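Local coordinates for protein glutathione S-transferase (PDB 1F2E) that probably transfers glutathione to electrophilic substrates, binding it in a pocket formed largely by its thioredoxin-like domain, at residues 26-31 with 35-40; 18-23 with 80-85. All coordinates share one frame; numbering follows the deposited sequence.

Contact 1: residues 26-31 with 35-40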
ATOM      1  N   GLU A  26      -5.577  -1.810 -24.081  1.00 25.60           N
ATOM      2  CA  GLU A  26      -4.786  -2.891 -24.631  1.00 26.72           C
ATOM      3  C   GLU A  26      -3.843  -3.357 -23.540  1.00 26.34           C
ATOM      4  O   GLU A  26      -3.280  -2.550 -22.790  1.00 25.02           O
ATOM      5  CB  GLU A  26      -4.000  -2.452 -25.870  1.00 28.95           C
ATOM      6  CG  GLU A  26      -2.743  -1.665 -25.601  1.00 32.84           C
ATOM      7  CD  GLU A  26      -1.863  -1.570 -26.830  1.00 34.27           C
ATOM      8  OE1 GLU A  26      -1.483  -2.640 -27.359  1.00 34.32           O
ATOM      9  OE2 GLU A  26      -1.553  -0.438 -27.264  1.00 33.91           O
ATOM     10  N   ALA A  27      -3.707  -4.670 -23.431  1.00 26.01           N
ATOM     11  CA  ALA A  27      -2.821  -5.253 -22.448  1.00 25.53           C
ATOM     12  C   ALA A  27      -1.531  -5.589 -23.170  1.00 26.89           C
ATOM     13  O   ALA A  27      -1.537  -6.357 -24.137  1.00 25.52           O
ATOM     14  CB  ALA A  27      -3.438  -6.511 -21.862  1.00 23.73           C
ATOM     15  N   VAL A  28      -0.435  -4.985 -22.721  1.00 27.80           N
ATOM     16  CA  VAL A  28       0.870  -5.250 -23.304  1.00 29.31           C
ATOM     17  C   VAL A  28       1.590  -6.228 -22.381  1.00 30.84           C
ATOM     18  O   VAL A  28       1.946  -5.877 -21.251  1.00 31.75           O
ATOM     19  CB  VAL A  28       1.729  -3.968 -23.417  1.00 30.51           C
ATOM     20  CG1 VAL A  28       3.039  -4.293 -24.132  1.00 29.19           C
ATOM     21  CG2 VAL A  28       0.963  -2.875 -24.159  1.00 28.94           C
ATOM     22  N   LYS A  29       1.795  -7.454 -22.854  1.00 30.71           N
ATOM     23  CA  LYS A  29       2.483  -8.458 -22.056  1.00 31.65           C
ATOM     24  C   LYS A  29       3.957  -8.082 -21.957  1.00 32.62           C
ATOM     25  O   LYS A  29       4.545  -7.583 -22.913  1.00 33.18           O
ATOM     26  CB  LYS A  29       2.334  -9.843 -22.687  1.00 33.21           C
ATOM     27  CG  LYS A  29       0.900 -10.210 -23.058  1.00 35.84           C
ATOM     28  CD  LYS A  29       0.714 -11.724 -23.163  1.00 39.21           C
ATOM     29  CE  LYS A  29       1.690 -12.365 -24.142  1.00 39.79           C
ATOM     30  NZ  LYS A  29       1.690 -13.856 -24.027  1.00 41.22           N
ATOM     31  N   VAL A  30       4.545  -8.317 -20.791  1.00 32.63           N
ATOM     32  CA  VAL A  30       5.941  -7.989 -20.563  1.00 33.07           C
ATOM     33  C   VAL A  30       6.742  -9.225 -20.174  1.00 34.30           C
ATOM     34  O   VAL A  30       6.288 -10.044 -19.372  1.00 32.65           O
ATOM     35  CB  VAL A  30       6.088  -6.957 -19.416  1.00 34.82           C
ATOM     36  CG1 VAL A  30       7.564  -6.642 -19.182  1.00 33.46           C
ATOM     37  CG2 VAL A  30       5.297  -5.694 -19.735  1.00 33.38           C
ATOM     38  N   ASP A  31       7.929  -9.363 -20.756  1.00 35.79           N
ATOM     39  CA  ASP A  31       8.809 -10.480 -20.420  1.00 37.50           C
ATOM     40  C   ASP A  31       9.614  -9.916 -19.258  1.00 36.64           C
ATOM     41  O   ASP A  31      10.568  -9.170 -19.463  1.00 36.90           O
ATOM     42  CB  ASP A  31       9.744 -10.822 -21.590  1.00 39.60           C
ATOM     43  CG  ASP A  31      10.624 -12.038 -21.303  1.00 41.08           C
ATOM     44  OD1 ASP A  31      11.175 -12.125 -20.185  1.00 42.20           O
ATOM     45  OD2 ASP A  31      10.772 -12.899 -22.198  1.00 40.42           O
ATOM     46  N   ARG A  35      12.836  -7.672 -19.152  1.00 47.19           N
ATOM     47  CA  ARG A  35      12.232  -6.340 -19.184  1.00 48.24           C
ATOM     48  C   ARG A  35      11.951  -5.808 -20.586  1.00 47.45           C
ATOM     49  O   ARG A  35      12.339  -4.691 -20.921  1.00 46.10           O
ATOM     50  CB  ARG A  35      13.115  -5.334 -18.441  1.00 49.26           C
ATOM     51  CG  ARG A  35      13.002  -5.385 -16.930  1.00 51.97           C
ATOM     52  CD  ARG A  35      13.509  -6.699 -16.357  1.00 55.21           C
ATOM     53  NE  ARG A  35      13.527  -6.674 -14.895  1.00 58.54           N
ATOM     54  CZ  ARG A  35      14.301  -5.871 -14.168  1.00 59.45           C
ATOM     55  NH1 ARG A  35      15.132  -5.023 -14.761  1.00 60.08           N
ATOM     56  NH2 ARG A  35      14.239  -5.908 -12.844  1.00 60.17           N
ATOM     57  N   LYS A  36      11.273  -6.608 -21.401  1.00 48.83           N
ATOM     58  CA  LYS A  36      10.928  -6.204 -22.759  1.00 49.80           C
ATOM     59  C   LYS A  36       9.442  -6.431 -22.990  1.00 49.26           C
ATOM     60  O   LYS A  36       8.906  -7.480 -22.636  1.00 49.28           O
ATOM     61  CB  LYS A  36      11.749  -6.998 -23.779  1.00 51.73           C
ATOM     62  CG  LYS A  36      13.243  -6.729 -23.694  1.00 55.69           C
ATOM     63  CD  LYS A  36      14.012  -7.399 -24.823  1.00 58.26           C
ATOM     64  CE  LYS A  36      15.500  -7.086 -24.723  1.00 59.76           C
ATOM     65  NZ  LYS A  36      16.281  -7.660 -25.859  1.00 61.05           N
ATOM     66  N   THR A  37       8.778  -5.441 -23.575  1.00 49.04           N
ATOM     67  CA  THR A  37       7.348  -5.541 -23.837  1.00 49.57           C
ATOM     68  C   THR A  37       7.120  -6.178 -25.198  1.00 50.94           C
ATOM     69  O   THR A  37       7.978  -6.096 -26.077  1.00 50.41           O
ATOM     70  CB  THR A  37       6.678  -4.151 -23.815  1.00 49.64           C
ATOM     71  OG1 THR A  37       7.002  -3.435 -25.014  1.00 48.14           O
ATOM     72  CG2 THR A  37       7.168  -3.350 -22.613  1.00 49.41           C
ATOM     73  N   GLU A  38       5.965  -6.815 -25.369  1.00 52.71           N
ATOM     74  CA  GLU A  38       5.629  -7.469 -26.630  1.00 53.46           C
ATOM     75  C   GLU A  38       5.535  -6.438 -27.747  1.00 54.17           C
ATOM     76  O   GLU A  38       5.125  -6.751 -28.864  1.00 54.27           O
ATOM     77  CB  GLU A  38       4.301  -8.222 -26.509  1.00 53.52           C
ATOM     78  CG  GLU A  38       3.090  -7.337 -26.260  1.00 53.64           C
ATOM     79  CD  GLU A  38       1.806  -8.134 -26.114  1.00 54.18           C
ATOM     80  OE1 GLU A  38       0.753  -7.524 -25.835  1.00 54.38           O
ATOM     81  OE2 GLU A  38       1.846  -9.372 -26.278  1.00 54.98           O
ATOM     82  N   ALA A  39       5.914  -5.205 -27.431  1.00 54.67           N
ATOM     83  CA  ALA A  39       5.894  -4.115 -28.395  1.00 55.85           C
ATOM     84  C   ALA A  39       7.333  -3.750 -28.763  1.00 56.32           C
ATOM     85  O   ALA A  39       7.571  -2.854 -29.575  1.00 56.64           O
ATOM     86  CB  ALA A  39       5.172  -2.901 -27.802  1.00 55.12           C
ATOM     87  N   GLY A  40       8.286  -4.449 -28.150  1.00 56.53           N
ATOM     88  CA  GLY A  40       9.691  -4.195 -28.421  1.00 56.59           C
ATOM     89  C   GLY A  40      10.388  -3.313 -27.400  1.00 56.60           C
ATOM     90  O   GLY A  40      11.551  -3.543 -27.065  1.00 58.02           O
TER
HETATM   91  O   HOH W   1      -0.243  -5.062 -27.238  1.00 50.12           O
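Glu-38 reaches strand 26-31 because its CG stands between its own backbone N and carbonyl carbon (chi1 65°) and the chain then runs straight out. Its backbone N donates to Lys-29 O at 2.9 Å, but the return bond from Lys-29 N goes to the Glu-38 carboxylate and not to its backbone O: the N meets OE1 at 3.2 Å, an almost straight bond that comes down on the carboxylate from above its plane. A water donates to the same OE1 and to Glu-26 OE1, bridging two acidic groups. The Lys-29 side chain runs beside the other oxygen, its CG 3.5 Å from Glu-38 OE2. Cutting Lys-29 back to alanine takes away CG, CE and the ammonium, and would probably leave one flank of OE2 less covered and its charge without a nearby positive counterpart.

Strands 26-31 and 36-37 form an antiparallel beta hairpin at the edge of the thioredoxin-fold sheet. Val-30 and Thr-37 make a non-hydrogen-bonded pair, while Asp-31 N donates to Lys-36 O at 2.8 Å. Arg-35 and Lys-36 both lie opposite Asp-31, a G1 bulge. Val-30 CG2 and Thr-37 CG2 meet at 4.2 Å, with Phe-43 packing on both residues. Val-28 CG1, placed anti to the backbone N, touches Thr-37 CB at 3.7 Å and also rests on Glu-38 CG.

Contact 2: residues 18-23 with 80-85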
ATOM      1  N   LEU A  18     -10.316  -3.599 -15.782  1.00 12.53           N
ATOM      2  CA  LEU A  18     -10.563  -2.908 -17.042  1.00 12.49           C
ATOM      3  C   LEU A  18     -11.683  -3.622 -17.812  1.00 13.63           C
ATOM      4  O   LEU A  18     -12.503  -2.981 -18.471  1.00 14.30           O
ATOM      5  CB  LEU A  18      -9.272  -2.858 -17.873  1.00 13.19           C
ATOM      6  CG  LEU A  18      -8.304  -1.740 -17.475  1.00 14.47           C
ATOM      7  CD1 LEU A  18      -6.940  -1.972 -18.092  1.00 15.09           C
ATOM      8  CD2 LEU A  18      -8.873  -0.394 -17.929  1.00 13.34           C
ATOM      9  N   ARG A  19     -11.729  -4.944 -17.722  1.00 13.08           N
ATOM     10  CA  ARG A  19     -12.785  -5.679 -18.410  1.00 15.03           C
ATOM     11  C   ARG A  19     -14.127  -5.459 -17.694  1.00 15.30           C
ATOM     12  O   ARG A  19     -15.165  -5.357 -18.339  1.00 15.17           O
ATOM     13  CB  ARG A  19     -12.428  -7.167 -18.495  1.00 14.60           C
ATOM     14  CG  ARG A  19     -11.276  -7.440 -19.463  1.00 15.14           C
ATOM     15  CD  ARG A  19     -10.784  -8.885 -19.406  1.00 16.46           C
ATOM     16  NE  ARG A  19      -9.688  -9.108 -20.347  1.00 15.48           N
ATOM     17  CZ  ARG A  19      -9.850  -9.283 -21.654  1.00 18.73           C
ATOM     18  NH1 ARG A  19     -11.069  -9.274 -22.187  1.00 20.47           N
ATOM     19  NH2 ARG A  19      -8.798  -9.443 -22.437  1.00 17.56           N
ATOM     20  N   GLU A  20     -14.102  -5.354 -16.368  1.00 15.47           N
ATOM     21  CA  GLU A  20     -15.335  -5.114 -15.614  1.00 16.13           C
ATOM     22  C   GLU A  20     -15.965  -3.770 -16.002  1.00 16.84           C
ATOM     23  O   GLU A  20     -17.185  -3.656 -16.111  1.00 18.92           O
ATOM     24  CB  GLU A  20     -15.063  -5.095 -14.105  1.00 14.77           C
ATOM     25  CG  GLU A  20     -14.790  -6.450 -13.438  1.00 16.80           C
ATOM     26  CD  GLU A  20     -16.049  -7.268 -13.209  1.00 16.71           C
ATOM     27  OE1 GLU A  20     -17.146  -6.676 -13.105  1.00 19.11           O
ATOM     28  OE2 GLU A  20     -15.942  -8.504 -13.112  1.00 16.01           O
ATOM     29  N   THR A  21     -15.136  -2.748 -16.202  1.00 16.42           N
ATOM     30  CA  THR A  21     -15.646  -1.425 -16.553  1.00 15.96           C
ATOM     31  C   THR A  21     -16.012  -1.303 -18.029  1.00 17.00           C
ATOM     32  O   THR A  21     -16.631  -0.325 -18.434  1.00 16.47           O
ATOM     33  CB  THR A  21     -14.623  -0.313 -16.225  1.00 14.86           C
ATOM     34  OG1 THR A  21     -13.451  -0.490 -17.034  1.00 12.87           O
ATOM     35  CG2 THR A  21     -14.241  -0.353 -14.745  1.00 12.36           C
ATOM     36  N   GLY A  22     -15.618  -2.294 -18.824  1.00 19.43           N
ATOM     37  CA  GLY A  22     -15.908  -2.274 -20.247  1.00 21.49           C
ATOM     38  C   GLY A  22     -15.119  -1.232 -21.024  1.00 22.88           C
ATOM     39  O   GLY A  22     -15.507  -0.834 -22.117  1.00 23.95           O
ATOM     40  N   ALA A  23     -13.997  -0.793 -20.471  1.00 24.89           N
ATOM     41  CA  ALA A  23     -13.179   0.219 -21.124  1.00 25.94           C
ATOM     42  C   ALA A  23     -12.393  -0.322 -22.308  1.00 26.75           C
ATOM     43  O   ALA A  23     -12.125  -1.515 -22.403  1.00 26.34           O
ATOM     44  CB  ALA A  23     -12.217   0.829 -20.110  1.00 28.58           C
ATOM     45  N   SER A  80     -20.300   1.737 -13.411  1.00 21.17           N
ATOM     46  CA  SER A  80     -19.962   0.359 -13.050  1.00 22.07           C
ATOM     47  C   SER A  80     -19.970   0.164 -11.535  1.00 22.21           C
ATOM     48  O   SER A  80     -20.143  -0.953 -11.040  1.00 21.57           O
ATOM     49  CB  SER A  80     -18.576  -0.007 -13.583  1.00 22.75           C
ATOM     50  OG  SER A  80     -17.572   0.661 -12.837  1.00 27.48           O
ATOM     51  N   GLY A  81     -19.762   1.257 -10.807  1.00 21.35           N
ATOM     52  CA  GLY A  81     -19.746   1.203  -9.357  1.00 21.82           C
ATOM     53  C   GLY A  81     -18.743   0.248  -8.723  1.00 20.85           C
ATOM     54  O   GLY A  81     -19.086  -0.444  -7.769  1.00 19.30           O
ATOM     55  N   LEU A  82     -17.512   0.210  -9.226  1.00 20.42           N
ATOM     56  CA  LEU A  82     -16.499  -0.691  -8.673  1.00 20.25           C
ATOM     57  C   LEU A  82     -15.705  -0.101  -7.514  1.00 20.32           C
ATOM     58  O   LEU A  82     -14.780  -0.726  -6.992  1.00 21.28           O
ATOM     59  CB  LEU A  82     -15.531  -1.143  -9.759  1.00 19.05           C
ATOM     60  CG  LEU A  82     -16.000  -2.241 -10.706  1.00 22.92           C
ATOM     61  CD1 LEU A  82     -14.818  -2.653 -11.572  1.00 23.06           C
ATOM     62  CD2 LEU A  82     -16.527  -3.439  -9.918  1.00 20.85           C
ATOM     63  N   ALA A  83     -16.069   1.110  -7.119  1.00 21.62           N
ATOM     64  CA  ALA A  83     -15.419   1.795  -6.012  1.00 21.74           C
ATOM     65  C   ALA A  83     -16.373   2.887  -5.562  1.00 22.49           C
ATOM     66  O   ALA A  83     -17.063   3.488  -6.385  1.00 22.88           O
ATOM     67  CB  ALA A  83     -14.100   2.408  -6.466  1.00 18.83           C
ATOM     68  N   PRO A  84     -16.455   3.139  -4.250  1.00 21.79           N
ATOM     69  CA  PRO A  84     -17.369   4.199  -3.821  1.00 23.80           C
ATOM     70  C   PRO A  84     -16.985   5.560  -4.411  1.00 24.45           C
ATOM     71  O   PRO A  84     -15.855   5.759  -4.856  1.00 23.87           O
ATOM     72  CB  PRO A  84     -17.278   4.154  -2.288  1.00 23.88           C
ATOM     73  CG  PRO A  84     -16.029   3.346  -1.995  1.00 24.12           C
ATOM     74  CD  PRO A  84     -15.990   2.339  -3.106  1.00 23.73           C
ATOM     75  N   ALA A  85     -17.938   6.485  -4.422  1.00 25.64           N
ATOM     76  CA  ALA A  85     -17.714   7.817  -4.971  1.00 27.70           C
ATOM     77  C   ALA A  85     -16.839   8.679  -4.068  1.00 28.82           C
ATOM     78  O   ALA A  85     -16.817   8.500  -2.850  1.00 28.85           O
ATOM     79  CB  ALA A  85     -19.047   8.502  -5.201  1.00 27.26           C
TER
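Glu-20 brings the flat side-chain group of this contact, yet it meets Leu-82 through its CB: neither a face nor an edge of the carboxylate is covered by segment 80-85. The chain bends at chi2 (-77°), which swings the carboxylate away from the leucine, and OE2 forms a salt bridge with Arg-188. Glu-20 thus touches Leu-82 through CB, 3.5 Å from Leu-82 CD1, while its charged end is matched by an arginine of the C-terminal part of the chain.

CD1 leads the approach because chi2 of Leu-82 (-173°) extends this branch away from the backbone. Its second neighbour is the methyl CG2 of Thr-21, at 4.0 Å, and the two side chains cross at about a right angle. The same methyl lies 4.0 Å from Ser-80 OG, whose hydrogen bond goes to Asn-77 O. Asn-77 also holds the helix end from outside, its ND2 bonding to Thr-21 O. No hydrogen bond joins the two segments directly; they meet by van der Waals contact, and Phe-151 packs against both Glu-20 and Leu-82.

Just beyond Thr-21, Gly-22 is the first residue to leave helical backbone angles, and its positive phi goes with a bond from its N to Arg-19 O at 3.1 Å and a weak one from Ala-23 N to Leu-18 O. This is a Schellman motif, closing the first helix of the thioredoxin fold where it packs on the linker that leads to the helical C-terminal domain of a glutathione S-transferase.

From the N terminus, strand 2-5 leads into helix 12-21, whose last turn supplies the first half of contact 2. The chain then returns as strand 26-31, parallel to 2-5, completing a beta-alpha-beta unit, and contact 1 closes a short hairpin loop of three residues onto strand 36-37. Strands 54-56 and 62-64 and helix 66-75 follow before segment 80-85 comes back to the helix end, closing a loop of 56 residues. Contact 1 is therefore nested within contact 2, with centres 24 Å apart. One completes an outer border of the sheet within the chain; the other ties the N-terminal domain to the interdomain linker.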